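Local coordinates for vivid PAS protein VVD (Neurospora crassa, PDB 3D72), which senses blue light through a flavin-binding LOV domain of the PAS fold and, on light activation, forms a rapidly exchanging dimer, at residues Phe75-Asp80 and Val114-Lys119; Thr3-Gly8 and Pro49-Ser54; Tyr10-Tyr15 and Tyr142-Gln147. The protein carries 1 engineered substitution. All blocks are in the same frame, centred on the assembly; numbering follows the deposited sequence.

Contact 1 of 3, residues Phe75-Asp80 and Val114-Lys119; sequences FLQSPD and VVNFKK. With FAD (flavin-adenine dinucleotide), chain C.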
loop_
_atom_site.group_PDB
_atom_site.type_symbol
_atom_site.label_atom_id
_atom_site.label_comp_id
_atom_site.label_asym_id
_atom_site.label_seq_id
_atom_site.Cartn_x
_atom_site.Cartn_y
_atom_site.Cartn_z
ATOM N N PHE A 75 4.286 -11.091 -25.206
ATOM C CA PHE A 75 3.692 -10.668 -26.478
ATOM C C PHE A 75 4.062 -9.231 -26.839
ATOM O O PHE A 75 4.001 -8.850 -27.998
ATOM C CB PHE A 75 2.161 -10.825 -26.459
ATOM C CG PHE A 75 1.448 -9.843 -25.571
ATOM C CD1 PHE A 75 1.132 -8.564 -26.029
ATOM C CD2 PHE A 75 1.072 -10.202 -24.277
ATOM C CE1 PHE A 75 0.464 -7.658 -25.213
ATOM C CE2 PHE A 75 0.403 -9.296 -23.455
ATOM C CZ PHE A 75 0.096 -8.027 -23.920
ATOM N N LEU A 76 4.447 -8.436 -25.844
ATOM C CA LEU A 76 4.824 -7.050 -26.094
ATOM C C LEU A 76 6.156 -6.963 -26.835
ATOM O O LEU A 76 6.522 -5.901 -27.335
ATOM C CB LEU A 76 4.935 -6.270 -24.771
ATOM C CG LEU A 76 3.634 -5.986 -24.009
ATOM C CD1 LEU A 76 3.951 -5.294 -22.687
ATOM C CD2 LEU A 76 2.727 -5.106 -24.851
ATOM N N GLN A 77 6.879 -8.075 -26.906
ATOM C CA GLN A 77 8.178 -8.076 -27.565
ATOM C C GLN A 77 8.126 -8.096 -29.082
ATOM O O GLN A 77 9.165 -8.051 -29.737
ATOM C CB GLN A 77 9.016 -9.236 -27.032
ATOM C CG GLN A 77 9.507 -8.982 -25.606
ATOM C CD GLN A 77 9.740 -10.250 -24.827
ATOM O OE1 GLN A 77 10.031 -11.307 -25.401
ATOM N NE2 GLN A 77 9.631 -10.156 -23.498
ATOM N N SER A 78 6.920 -8.139 -29.632
ATOM C CA SER A 78 6.744 -8.146 -31.083
ATOM C C SER A 78 5.687 -7.128 -31.499
ATOM O O SER A 78 4.666 -6.967 -30.834
ATOM C CB SER A 78 6.328 -9.535 -31.563
ATOM O OG SER A 78 6.243 -9.573 -32.978
ATOM N N PRO A 79 5.913 -6.426 -32.621
ATOM C CA PRO A 79 4.933 -5.436 -33.068
ATOM C C PRO A 79 3.614 -6.055 -33.511
ATOM O O PRO A 79 2.616 -5.357 -33.678
ATOM C CB PRO A 79 5.660 -4.716 -34.204
ATOM C CG PRO A 79 6.586 -5.759 -34.733
ATOM C CD PRO A 79 7.108 -6.422 -33.483
ATOM N N ASP A 80 3.611 -7.371 -33.701
ATOM C CA ASP A 80 2.397 -8.059 -34.103
ATOM C C ASP A 80 1.853 -8.850 -32.918
ATOM O O ASP A 80 0.877 -9.595 -33.036
ATOM C CB ASP A 80 2.672 -8.966 -35.314
ATOM C CG ASP A 80 3.807 -9.944 -35.080
ATOM O OD1 ASP A 80 4.421 -10.389 -36.075
ATOM O OD2 ASP A 80 4.080 -10.280 -33.911
ATOM N N VAL A 114 13.695 -3.150 -21.828
ATOM C CA VAL A 114 13.410 -4.081 -22.906
ATOM C C VAL A 114 12.614 -3.411 -24.009
ATOM O O VAL A 114 11.718 -2.611 -23.750
ATOM C CB VAL A 114 12.624 -5.322 -22.381
ATOM C CG1 VAL A 114 11.292 -4.899 -21.796
ATOM C CG2 VAL A 114 12.410 -6.323 -23.514
ATOM N N VAL A 115 12.962 -3.721 -25.251
ATOM C CA VAL A 115 12.242 -3.151 -26.372
ATOM C C VAL A 115 10.875 -3.816 -26.443
ATOM O O VAL A 115 10.777 -5.041 -26.445
ATOM C CB VAL A 115 12.995 -3.378 -27.699
ATOM C CG1 VAL A 115 12.128 -2.938 -28.868
ATOM C CG2 VAL A 115 14.295 -2.587 -27.690
ATOM N N ASN A 116 9.829 -2.995 -26.476
ATOM C CA ASN A 116 8.449 -3.467 -26.557
ATOM C C ASN A 116 7.710 -2.707 -27.651
ATOM O O ASN A 116 8.200 -1.707 -28.188
ATOM C CB ASN A 116 7.712 -3.258 -25.221
ATOM C CG ASN A 116 7.965 -4.380 -24.202
ATOM O OD1 ASN A 116 7.381 -4.374 -23.117
ATOM N ND2 ASN A 116 8.822 -5.336 -24.546
ATOM N N PHE A 117 6.519 -3.181 -27.984
ATOM C CA PHE A 117 5.721 -2.549 -29.025
ATOM C C PHE A 117 4.269 -2.398 -28.589
ATOM O O PHE A 117 3.689 -3.321 -28.021
ATOM C CB PHE A 117 5.784 -3.387 -30.308
ATOM C CG PHE A 117 7.169 -3.566 -30.844
ATOM C CD1 PHE A 117 7.697 -2.663 -31.762
ATOM C CD2 PHE A 117 7.957 -4.620 -30.407
ATOM C CE1 PHE A 117 9.002 -2.801 -32.225
ATOM C CE2 PHE A 117 9.265 -4.775 -30.855
ATOM C CZ PHE A 117 9.790 -3.855 -31.778
ATOM N N LYS A 118 3.707 -1.232 -28.858
ATOM C CA LYS A 118 2.326 -0.964 -28.514
ATOM C C LYS A 118 1.474 -1.686 -29.556
ATOM O O LYS A 118 1.986 -2.175 -30.564
ATOM C CB LYS A 118 2.072 0.542 -28.526
ATOM C CG LYS A 118 3.015 1.326 -27.616
ATOM C CD LYS A 118 2.572 2.766 -27.483
ATOM C CE LYS A 118 3.460 3.537 -26.520
ATOM N NZ LYS A 118 2.926 4.905 -26.273
ATOM N N LYS A 119 0.146 -1.768 -29.308
ATOM C CA LYS A 119 -0.767 -2.451 -30.213
ATOM C C LYS A 119 -0.672 -1.960 -31.656
ATOM O O LYS A 119 -0.773 -2.753 -32.598
ATOM C CB LYS A 119 -2.211 -2.283 -29.711
ATOM C CG LYS A 119 -3.284 -2.972 -30.572
ATOM C CD LYS A 119 -4.684 -2.725 -30.010
ATOM C CE LYS A 119 -5.768 -3.262 -30.935
ATOM N NZ LYS A 119 -5.599 -4.715 -31.191
HETATM P PA FAD C . 12.203 -17.604 -23.286
HETATM O O1A FAD C . 11.018 -17.629 -24.187
HETATM O O2A FAD C . 12.718 -18.902 -22.791
HETATM O O5B FAD C . 13.357 -16.800 -24.020
HETATM C C5B FAD C . 14.669 -16.592 -23.458
HETATM C C4B FAD C . 15.556 -16.024 -24.562
HETATM O O4B FAD C . 16.876 -15.887 -24.008
HETATM C C3B FAD C . 15.672 -16.897 -25.830
HETATM O O3B FAD C . 15.368 -16.229 -27.027
HETATM C C2B FAD C . 17.092 -17.451 -25.808
HETATM O O2B FAD C . 17.762 -17.572 -27.036
HETATM C C1B FAD C . 17.849 -16.586 -24.796
HETATM N N9A FAD C . 18.661 -17.337 -23.858
HETATM C C8A FAD C . 18.251 -18.285 -22.961
HETATM N N7A FAD C . 19.219 -18.809 -22.246
HETATM C C5A FAD C . 20.354 -18.178 -22.725
HETATM C C6A FAD C . 21.742 -18.295 -22.358
HETATM N N6A FAD C . 22.151 -19.149 -21.415
HETATM N N1A FAD C . 22.650 -17.520 -23.018
HETATM C C2A FAD C . 22.200 -16.664 -23.976
HETATM N N3A FAD C . 20.929 -16.461 -24.395
HETATM C C4A FAD C . 20.036 -17.290 -23.700
HETATM N N1 FAD C . 8.166 -8.710 -20.781
HETATM C C2 FAD C . 8.063 -7.641 -21.611
HETATM O O2 FAD C . 8.621 -7.604 -22.723
HETATM N N3 FAD C . 7.319 -6.522 -21.204
HETATM C C4 FAD C . 6.631 -6.414 -19.994
HETATM O O4 FAD C . 6.004 -5.364 -19.724
HETATM C C4X FAD C . 6.754 -7.524 -19.133
HETATM N N5 FAD C . 6.080 -7.500 -17.898
HETATM C C5X FAD C . 6.206 -8.604 -17.074
HETATM C C6 FAD C . 5.530 -8.600 -15.815
HETATM C C7 FAD C . 5.582 -9.676 -14.963
HETATM C C7M FAD C . 4.838 -9.558 -13.625
HETATM C C8 FAD C . 6.276 -10.854 -15.336
HETATM C C8M FAD C . 6.351 -12.084 -14.454
HETATM C C9 FAD C . 6.972 -10.879 -16.599
HETATM C C9A FAD C . 6.944 -9.783 -17.479
HETATM N N10 FAD C . 7.639 -9.765 -18.757
HETATM C C10 FAD C . 7.497 -8.669 -19.579
HETATM C "C1'" FAD C . 8.487 -10.897 -19.223
HETATM C "C2'" FAD C . 7.887 -12.075 -19.950
HETATM O "O2'" FAD C . 6.609 -12.367 -19.373
HETATM C "C3'" FAD C . 8.899 -13.241 -19.850
HETATM O "O3'" FAD C . 9.094 -13.557 -18.472
HETATM C "C4'" FAD C . 10.287 -12.893 -20.484
HETATM O "O4'" FAD C . 10.128 -12.702 -21.877
HETATM C "C5'" FAD C . 11.351 -13.974 -20.229
HETATM O "O5'" FAD C . 10.770 -15.286 -20.173
HETATM P P FAD C . 10.436 -16.138 -21.470
HETATM O O1P FAD C . 9.531 -17.202 -21.028
HETATM O O2P FAD C . 9.931 -15.260 -22.555
HETATM O O3P FAD C . 11.808 -16.804 -21.968
HETATM O O HOH W 1 2.947 -5.820 -28.853
HETATM O O HOH W 2 0.579 -3.460 -34.616
#
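F117 N donates to L76 O at 2.8 Å, and N116 CA brings its hydrogen to the same oxygen, so a 3-10 turn is docked on the end of a strand. Beside this link two amides reach for the flavin. N116 suits its place because an asparagine offers an acceptor and a donor side by side: OD1 accepts a nearly straight hydrogen bond from flavin N3 (2.9 Å, 173°), while ND2 donates to flavin O2, also at 2.9 Å. ND2 has a second acceptor in V115 O, met from above the carbonyl plane, and OD1 a second donor in N126, which together fix the rotation of the amide. A leucine here would probably leave N3 and O2 of the flavin without these mates. Q77, its chain extended beyond CG, carries NE2 to O2 (2.9 Å) and to ribityl O4' (3.1 Å), while R89 holds its OE1. L76 is the apolar neighbour, with CB 3.5 Å from N116 OD1. Farther out, P79 CD sits over one face of the F117 ring, 3.7 Å from its centroid, a CH-pi contact; a proline's rigid ring suits that flat face. A water joins S78 O to F117 O. Around the site L76 packs on helix 55-61 and Q77 on helix 94-106, and N116 pairs with F124 of the adjacent strand 123-134.

Contact 2 of 3, residues Thr3-Gly8 and Pro49-Ser54; sequences TLYAPG and PIVYAS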
loop_
_atom_site.group_PDB
_atom_site.type_symbol
_atom_site.label_atom_id
_atom_site.label_comp_id
_atom_site.label_asym_id
_atom_site.label_seq_id
_atom_site.Cartn_x
_atom_site.Cartn_y
_atom_site.Cartn_z
ATOM N N THR A 3 -6.186 -19.772 -18.681
ATOM C CA THR A 3 -6.028 -19.150 -17.390
ATOM C C THR A 3 -7.318 -18.954 -16.599
ATOM O O THR A 3 -8.367 -18.630 -17.158
ATOM C CB THR A 3 -5.317 -17.812 -17.576
ATOM O OG1 THR A 3 -4.144 -18.022 -18.374
ATOM C CG2 THR A 3 -4.928 -17.223 -16.235
ATOM N N LEU A 4 -7.222 -19.174 -15.293
ATOM C CA LEU A 4 -8.347 -18.994 -14.390
ATOM C C LEU A 4 -8.077 -17.711 -13.610
ATOM O O LEU A 4 -6.918 -17.368 -13.357
ATOM C CB LEU A 4 -8.453 -20.167 -13.416
ATOM C CG LEU A 4 -8.838 -21.518 -14.022
ATOM C CD1 LEU A 4 -8.683 -22.615 -12.978
ATOM C CD2 LEU A 4 -10.268 -21.455 -14.554
ATOM N N TYR A 5 -9.138 -17.004 -13.238
ATOM C CA TYR A 5 -8.989 -15.764 -12.495
ATOM C C TYR A 5 -9.670 -15.859 -11.143
ATOM O O TYR A 5 -10.770 -16.405 -11.024
ATOM C CB TYR A 5 -9.559 -14.596 -13.303
ATOM C CG TYR A 5 -8.990 -14.521 -14.704
ATOM C CD1 TYR A 5 -9.667 -15.090 -15.784
ATOM C CD2 TYR A 5 -7.753 -13.917 -14.946
ATOM C CE1 TYR A 5 -9.134 -15.059 -17.064
ATOM C CE2 TYR A 5 -7.210 -13.884 -16.225
ATOM C CZ TYR A 5 -7.904 -14.456 -17.281
ATOM O OH TYR A 5 -7.376 -14.428 -18.552
ATOM N N ALA A 6 -9.000 -15.344 -10.120
ATOM C CA ALA A 6 -9.525 -15.363 -8.762
ATOM C C ALA A 6 -10.884 -14.693 -8.646
ATOM O O ALA A 6 -11.044 -13.520 -8.965
ATOM C CB ALA A 6 -8.538 -14.681 -7.820
ATOM N N PRO A 7 -11.899 -15.443 -8.210
ATOM C CA PRO A 7 -13.193 -14.778 -8.088
ATOM C C PRO A 7 -13.016 -13.776 -6.947
ATOM O O PRO A 7 -12.386 -14.097 -5.944
ATOM C CB PRO A 7 -14.145 -15.921 -7.738
ATOM C CG PRO A 7 -13.254 -16.905 -7.026
ATOM C CD PRO A 7 -11.985 -16.870 -7.847
ATOM N N GLY A 8 -13.526 -12.575 -7.094
ATOM C CA GLY A 8 -13.349 -11.596 -6.026
ATOM C C GLY A 8 -12.228 -10.675 -6.430
ATOM O O GLY A 8 -12.121 -9.556 -5.918
ATOM N N PRO A 49 0.728 -16.431 -16.593
ATOM C CA PRO A 49 -0.213 -15.490 -17.201
ATOM C C PRO A 49 -0.565 -14.222 -16.424
ATOM O O PRO A 49 -0.579 -14.219 -15.196
ATOM C CB PRO A 49 -1.443 -16.358 -17.424
ATOM C CG PRO A 49 -1.438 -17.231 -16.215
ATOM C CD PRO A 49 0.024 -17.637 -16.107
ATOM N N ILE A 50 -0.857 -13.157 -17.165
ATOM C CA ILE A 50 -1.289 -11.904 -16.576
ATOM C C ILE A 50 -2.698 -12.145 -16.049
ATOM O O ILE A 50 -3.570 -12.604 -16.788
ATOM C CB ILE A 50 -1.362 -10.776 -17.634
ATOM C CG1 ILE A 50 0.038 -10.476 -18.180
ATOM C CG2 ILE A 50 -1.989 -9.538 -17.036
ATOM C CD1 ILE A 50 0.031 -9.584 -19.407
ATOM N N VAL A 51 -2.922 -11.855 -14.775
ATOM C CA VAL A 51 -4.248 -12.047 -14.186
ATOM C C VAL A 51 -4.847 -10.705 -13.761
ATOM O O VAL A 51 -6.009 -10.623 -13.363
ATOM C CB VAL A 51 -4.214 -13.037 -12.977
ATOM C CG1 VAL A 51 -3.868 -14.435 -13.467
ATOM C CG2 VAL A 51 -3.204 -12.586 -11.938
ATOM N N TYR A 52 -4.040 -9.647 -13.838
ATOM C CA TYR A 52 -4.501 -8.296 -13.522
ATOM C C TYR A 52 -3.650 -7.270 -14.251
ATOM O O TYR A 52 -2.434 -7.397 -14.285
ATOM C CB TYR A 52 -4.425 -7.997 -12.020
ATOM C CG TYR A 52 -4.867 -6.584 -11.697
ATOM C CD1 TYR A 52 -3.957 -5.524 -11.678
ATOM C CD2 TYR A 52 -6.210 -6.299 -11.485
ATOM C CE1 TYR A 52 -4.384 -4.214 -11.460
ATOM C CE2 TYR A 52 -6.643 -4.998 -11.269
ATOM C CZ TYR A 52 -5.730 -3.964 -11.260
ATOM O OH TYR A 52 -6.190 -2.686 -11.060
ATOM N N ALA A 53 -4.298 -6.261 -14.830
ATOM C CA ALA A 53 -3.583 -5.197 -15.534
ATOM C C ALA A 53 -4.201 -3.861 -15.152
ATOM O O ALA A 53 -5.419 -3.689 -15.201
ATOM C CB ALA A 53 -3.660 -5.405 -17.047
ATOM N N SER A 54 -3.362 -2.910 -14.751
ATOM C CA SER A 54 -3.872 -1.601 -14.364
ATOM C C SER A 54 -4.272 -0.811 -15.600
ATOM O O SER A 54 -3.787 -1.072 -16.701
ATOM C CB SER A 54 -2.825 -0.812 -13.572
ATOM O OG SER A 54 -1.855 -0.240 -14.427
#
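With OG1 beside its backbone N and CG2 opposite that atom (chi1 -50°), T3 lays both branches against the pyrrolidine ring of P49. OG1 comes within 3.3 Å of P49 CB, and the methyl CG2 presses on P49 CG at 3.5 Å, tighter than usual for two carbons. A threonine serves well here: both branches rest on the proline, and the hydroxyl also bonds to G70 O. The same methyl extends to V51, whose CG1 lies 4.1 Å from T3 CG2. Two residues on, Y5 swings its ring back toward the strand (chi1 -53°) and meets it with an edge. CE2 lies 3.9 Å from I50 O, which sits in the ring plane, and 4.0 Å from V51 CA; CD2 completes the touch at V51 CB. The branched V51 fills the angle between T3 and Y5, and behind it Y10 packs as well.

These residues bring the N-terminal arm over strand 50-53, the outermost strand on this side of the PAS sheet. V51 and Y52 both face L40 of strand 38-42, a classic beta bulge. The side chain of I50 leads the other way, to about 6 Å from the flavin cofactor, and Y52 packs on M1 of the second subunit. Between the arm and the strand there are only van der Waals touches, a modest 188 Å² in all, so the fit of arm to strand rests on shape, while the arm's polar ties run to G70, Q45 and Y10.

Contact 3 of 3, residues Tyr10-Tyr15 and Tyr142-Gln147; sequences YDIMGY and YSMGFQ. With FAD (flavin-adenine dinucleotide), chain C.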
loop_
_atom_site.group_PDB
_atom_site.type_symbol
_atom_site.label_atom_id
_atom_site.label_comp_id
_atom_site.label_asym_id
_atom_site.label_seq_id
_atom_site.Cartn_x
_atom_site.Cartn_y
_atom_site.Cartn_z
ATOM N N TYR A 10 -8.049 -9.545 -7.306
ATOM C CA TYR A 10 -6.772 -9.609 -6.616
ATOM C C TYR A 10 -6.475 -8.508 -5.608
ATOM O O TYR A 10 -6.913 -7.383 -5.779
ATOM C CB TYR A 10 -5.645 -9.679 -7.646
ATOM C CG TYR A 10 -5.748 -10.911 -8.506
ATOM C CD1 TYR A 10 -6.525 -10.913 -9.658
ATOM C CD2 TYR A 10 -5.148 -12.106 -8.109
ATOM C CE1 TYR A 10 -6.710 -12.091 -10.396
ATOM C CE2 TYR A 10 -5.324 -13.283 -8.833
ATOM C CZ TYR A 10 -6.111 -13.268 -9.972
ATOM O OH TYR A 10 -6.320 -14.437 -10.670
ATOM N N ASP A 11 -5.719 -8.853 -4.570
ATOM C CA ASP A 11 -5.351 -7.897 -3.525
ATOM C C ASP A 11 -4.186 -7.014 -3.967
ATOM O O ASP A 11 -3.127 -7.008 -3.331
ATOM C CB ASP A 11 -4.964 -8.626 -2.233
ATOM C CG ASP A 11 -4.907 -7.690 -1.032
ATOM O OD1 ASP A 11 -5.232 -6.489 -1.190
ATOM O OD2 ASP A 11 -4.546 -8.162 0.066
ATOM N N ILE A 12 -4.401 -6.255 -5.037
ATOM C CA ILE A 12 -3.367 -5.379 -5.563
ATOM C C ILE A 12 -2.876 -4.382 -4.518
ATOM O O ILE A 12 -1.668 -4.162 -4.402
ATOM C CB ILE A 12 -3.860 -4.625 -6.818
ATOM C CG1 ILE A 12 -4.298 -5.631 -7.890
ATOM C CG2 ILE A 12 -2.755 -3.702 -7.345
ATOM C CD1 ILE A 12 -3.236 -6.662 -8.262
ATOM N N MET A 13 -3.783 -3.782 -3.748
ATOM C CA MET A 13 -3.336 -2.825 -2.724
ATOM C C MET A 13 -2.467 -3.494 -1.667
ATOM O O MET A 13 -1.407 -2.965 -1.294
ATOM C CB MET A 13 -4.528 -2.145 -2.048
ATOM C CG MET A 13 -5.303 -1.238 -2.970
ATOM S SD MET A 13 -6.380 -0.114 -2.052
ATOM C CE MET A 13 -7.733 -1.171 -1.720
ATOM N N GLY A 14 -2.907 -4.657 -1.188
ATOM C CA GLY A 14 -2.138 -5.359 -0.182
ATOM C C GLY A 14 -0.762 -5.720 -0.700
ATOM O O GLY A 14 0.221 -5.646 0.040
ATOM N N TYR A 15 -0.690 -6.103 -1.971
ATOM C CA TYR A 15 0.584 -6.481 -2.563
ATOM C C TYR A 15 1.506 -5.282 -2.747
ATOM O O TYR A 15 2.720 -5.410 -2.598
ATOM C CB TYR A 15 0.369 -7.206 -3.894
ATOM C CG TYR A 15 -0.408 -8.501 -3.752
ATOM C CD1 TYR A 15 -0.376 -9.238 -2.564
ATOM C CD2 TYR A 15 -1.169 -8.997 -4.809
ATOM C CE1 TYR A 15 -1.085 -10.440 -2.432
ATOM C CE2 TYR A 15 -1.877 -10.197 -4.688
ATOM C CZ TYR A 15 -1.832 -10.909 -3.501
ATOM O OH TYR A 15 -2.543 -12.083 -3.390
ATOM N N TYR A 142 2.605 -14.821 -6.860
ATOM C CA TYR A 142 2.479 -13.913 -7.991
ATOM C C TYR A 142 3.738 -13.103 -8.208
ATOM O O TYR A 142 4.662 -13.132 -7.408
ATOM C CB TYR A 142 1.345 -12.915 -7.749
ATOM C CG TYR A 142 0.010 -13.545 -7.483
ATOM C CD1 TYR A 142 -0.522 -13.590 -6.199
ATOM C CD2 TYR A 142 -0.714 -14.113 -8.520
ATOM C CE1 TYR A 142 -1.758 -14.195 -5.953
ATOM C CE2 TYR A 142 -1.944 -14.724 -8.287
ATOM C CZ TYR A 142 -2.454 -14.760 -7.008
ATOM O OH TYR A 142 -3.652 -15.392 -6.785
ATOM N N SER A 143 3.752 -12.372 -9.309
ATOM C CA SER A 143 4.854 -11.470 -9.601
ATOM C C SER A 143 4.180 -10.177 -10.019
ATOM O O SER A 143 3.251 -10.199 -10.836
ATOM C CB SER A 143 5.723 -11.980 -10.751
ATOM O OG SER A 143 6.762 -11.042 -11.021
ATOM N N MET A 144 4.611 -9.055 -9.443
ATOM C CA MET A 144 4.040 -7.770 -9.819
ATOM C C MET A 144 5.055 -7.052 -10.695
ATOM O O MET A 144 6.232 -6.923 -10.329
ATOM C CB MET A 144 3.716 -6.899 -8.598
ATOM C CG MET A 144 3.045 -5.559 -8.978
ATOM S SD MET A 144 2.194 -4.658 -7.637
ATOM C CE MET A 144 0.824 -5.836 -7.270
ATOM N N GLY A 145 4.598 -6.622 -11.863
ATOM C CA GLY A 145 5.467 -5.911 -12.782
ATOM C C GLY A 145 5.066 -4.458 -12.901
ATOM O O GLY A 145 3.889 -4.124 -12.902
ATOM N N PHE A 146 6.072 -3.591 -12.996
ATOM C CA PHE A 146 5.885 -2.156 -13.130
ATOM C C PHE A 146 6.516 -1.769 -14.461
ATOM O O PHE A 146 7.655 -2.148 -14.730
ATOM C CB PHE A 146 6.599 -1.443 -11.979
ATOM C CG PHE A 146 6.064 -1.812 -10.627
ATOM C CD1 PHE A 146 5.009 -1.099 -10.068
ATOM C CD2 PHE A 146 6.597 -2.885 -9.922
ATOM C CE1 PHE A 146 4.492 -1.451 -8.818
ATOM C CE2 PHE A 146 6.087 -3.246 -8.668
ATOM C CZ PHE A 146 5.034 -2.526 -8.119
ATOM N N GLN A 147 5.771 -1.052 -15.293
ATOM C CA GLN A 147 6.272 -0.633 -16.605
ATOM C C GLN A 147 6.426 0.872 -16.694
ATOM O O GLN A 147 5.684 1.624 -16.071
ATOM C CB GLN A 147 5.332 -1.086 -17.722
ATOM C CG GLN A 147 5.203 -2.587 -17.900
ATOM C CD GLN A 147 4.366 -3.243 -16.829
ATOM O OE1 GLN A 147 3.499 -2.608 -16.236
ATOM N NE2 GLN A 147 4.613 -4.526 -16.587
HETATM P PA FAD C . 12.203 -17.604 -23.286
HETATM O O1A FAD C . 11.018 -17.629 -24.187
HETATM O O2A FAD C . 12.718 -18.902 -22.791
HETATM O O5B FAD C . 13.357 -16.800 -24.020
HETATM C C5B FAD C . 14.669 -16.592 -23.458
HETATM C C4B FAD C . 15.556 -16.024 -24.562
HETATM O O4B FAD C . 16.876 -15.887 -24.008
HETATM C C3B FAD C . 15.672 -16.897 -25.830
HETATM O O3B FAD C . 15.368 -16.229 -27.027
HETATM C C2B FAD C . 17.092 -17.451 -25.808
HETATM O O2B FAD C . 17.762 -17.572 -27.036
HETATM C C1B FAD C . 17.849 -16.586 -24.796
HETATM N N9A FAD C . 18.661 -17.337 -23.858
HETATM C C8A FAD C . 18.251 -18.285 -22.961
HETATM N N7A FAD C . 19.219 -18.809 -22.246
HETATM C C5A FAD C . 20.354 -18.178 -22.725
HETATM C C6A FAD C . 21.742 -18.295 -22.358
HETATM N N6A FAD C . 22.151 -19.149 -21.415
HETATM N N1A FAD C . 22.650 -17.520 -23.018
HETATM C C2A FAD C . 22.200 -16.664 -23.976
HETATM N N3A FAD C . 20.929 -16.461 -24.395
HETATM C C4A FAD C . 20.036 -17.290 -23.700
HETATM N N1 FAD C . 8.166 -8.710 -20.781
HETATM C C2 FAD C . 8.063 -7.641 -21.611
HETATM O O2 FAD C . 8.621 -7.604 -22.723
HETATM N N3 FAD C . 7.319 -6.522 -21.204
HETATM C C4 FAD C . 6.631 -6.414 -19.994
HETATM O O4 FAD C . 6.004 -5.364 -19.724
HETATM C C4X FAD C . 6.754 -7.524 -19.133
HETATM N N5 FAD C . 6.080 -7.500 -17.898
HETATM C C5X FAD C . 6.206 -8.604 -17.074
HETATM C C6 FAD C . 5.530 -8.600 -15.815
HETATM C C7 FAD C . 5.582 -9.676 -14.963
HETATM C C7M FAD C . 4.838 -9.558 -13.625
HETATM C C8 FAD C . 6.276 -10.854 -15.336
HETATM C C8M FAD C . 6.351 -12.084 -14.454
HETATM C C9 FAD C . 6.972 -10.879 -16.599
HETATM C C9A FAD C . 6.944 -9.783 -17.479
HETATM N N10 FAD C . 7.639 -9.765 -18.757
HETATM C C10 FAD C . 7.497 -8.669 -19.579
HETATM C "C1'" FAD C . 8.487 -10.897 -19.223
HETATM C "C2'" FAD C . 7.887 -12.075 -19.950
HETATM O "O2'" FAD C . 6.609 -12.367 -19.373
HETATM C "C3'" FAD C . 8.899 -13.241 -19.850
HETATM O "O3'" FAD C . 9.094 -13.557 -18.472
HETATM C "C4'" FAD C . 10.287 -12.893 -20.484
HETATM O "O4'" FAD C . 10.128 -12.702 -21.877
HETATM C "C5'" FAD C . 11.351 -13.974 -20.229
HETATM O "O5'" FAD C . 10.770 -15.286 -20.173
HETATM P P FAD C . 10.436 -16.138 -21.470
HETATM O O1P FAD C . 9.531 -17.202 -21.028
HETATM O O2P FAD C . 9.931 -15.260 -22.555
HETATM O O3P FAD C . 11.808 -16.804 -21.968
HETATM O O HOH W 3 -4.827 -16.395 -9.724
#
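Two partners grip the hydroxyl of Y10: a water 2.6 Å from OH, and A6 N, which donates to it. The water lies in the planes of both the Y10 and Y142 rings and reaches on to Y142 OH by a weak bond. Tyrosines suit this spot, since each adds a polar end to a packing ring. Y10 turns its edge toward the face of Y142 in an offset edge-to-face pair, planes at 85° and centroids 5.5 Å apart; CE2 of Y10 comes to 3.4 Å from Y142 OH. Y15 joins the aromatic cluster obliquely, its OH 3.4 Å from Y142 CE1.

The cluster joins the start of helix 12-21 to the central strand 140-146 of the five-stranded antiparallel PAS sheet. Side chains alternate along the strand: Y142 and M144 face the helix, while S143 faces the flavin, its OG 3.6 Å from the methyl C7M. A side chain at G145 would run into flavin C6. M144 runs out with CG opposite the backbone N (chi1 -177°), and its unbranched chain bends at the end, setting CE 3.7 Å from Y15 CB and 4.2 Å from I12 CG2. At the helix start D11 is the N-cap, OD1 accepting from G14 N at 3.0 Å from above the carboxylate plane; a side chain on G14 would strike D11 OD2. M13 and D11 pack on D11 and M13 of the second subunit.

Contacts 1 and 3 both touch the flavin: their centres lie about 22 Å apart on opposite sides of the chain's centre, contact 1 at the pyrimidine edge and ribityl chain, contact 3 chiefly along the dimethylbenzene end, though Q147 CG of segment 142-147 reaches O4. Contact 2 adjoins both. I50 CD1 packs on F75 CE2 of contact 1 at 4.1 Å. Toward contact 3, whose centre is about 11 Å away, V51 O lies 3.4 Å from Y10 CE1, and Y52 CD1 is 3.7 Å from I12 CD1. All three contacts reach the same sheet. The segments of contacts 2 and 3 alternate along the chain, and both touch the second subunit.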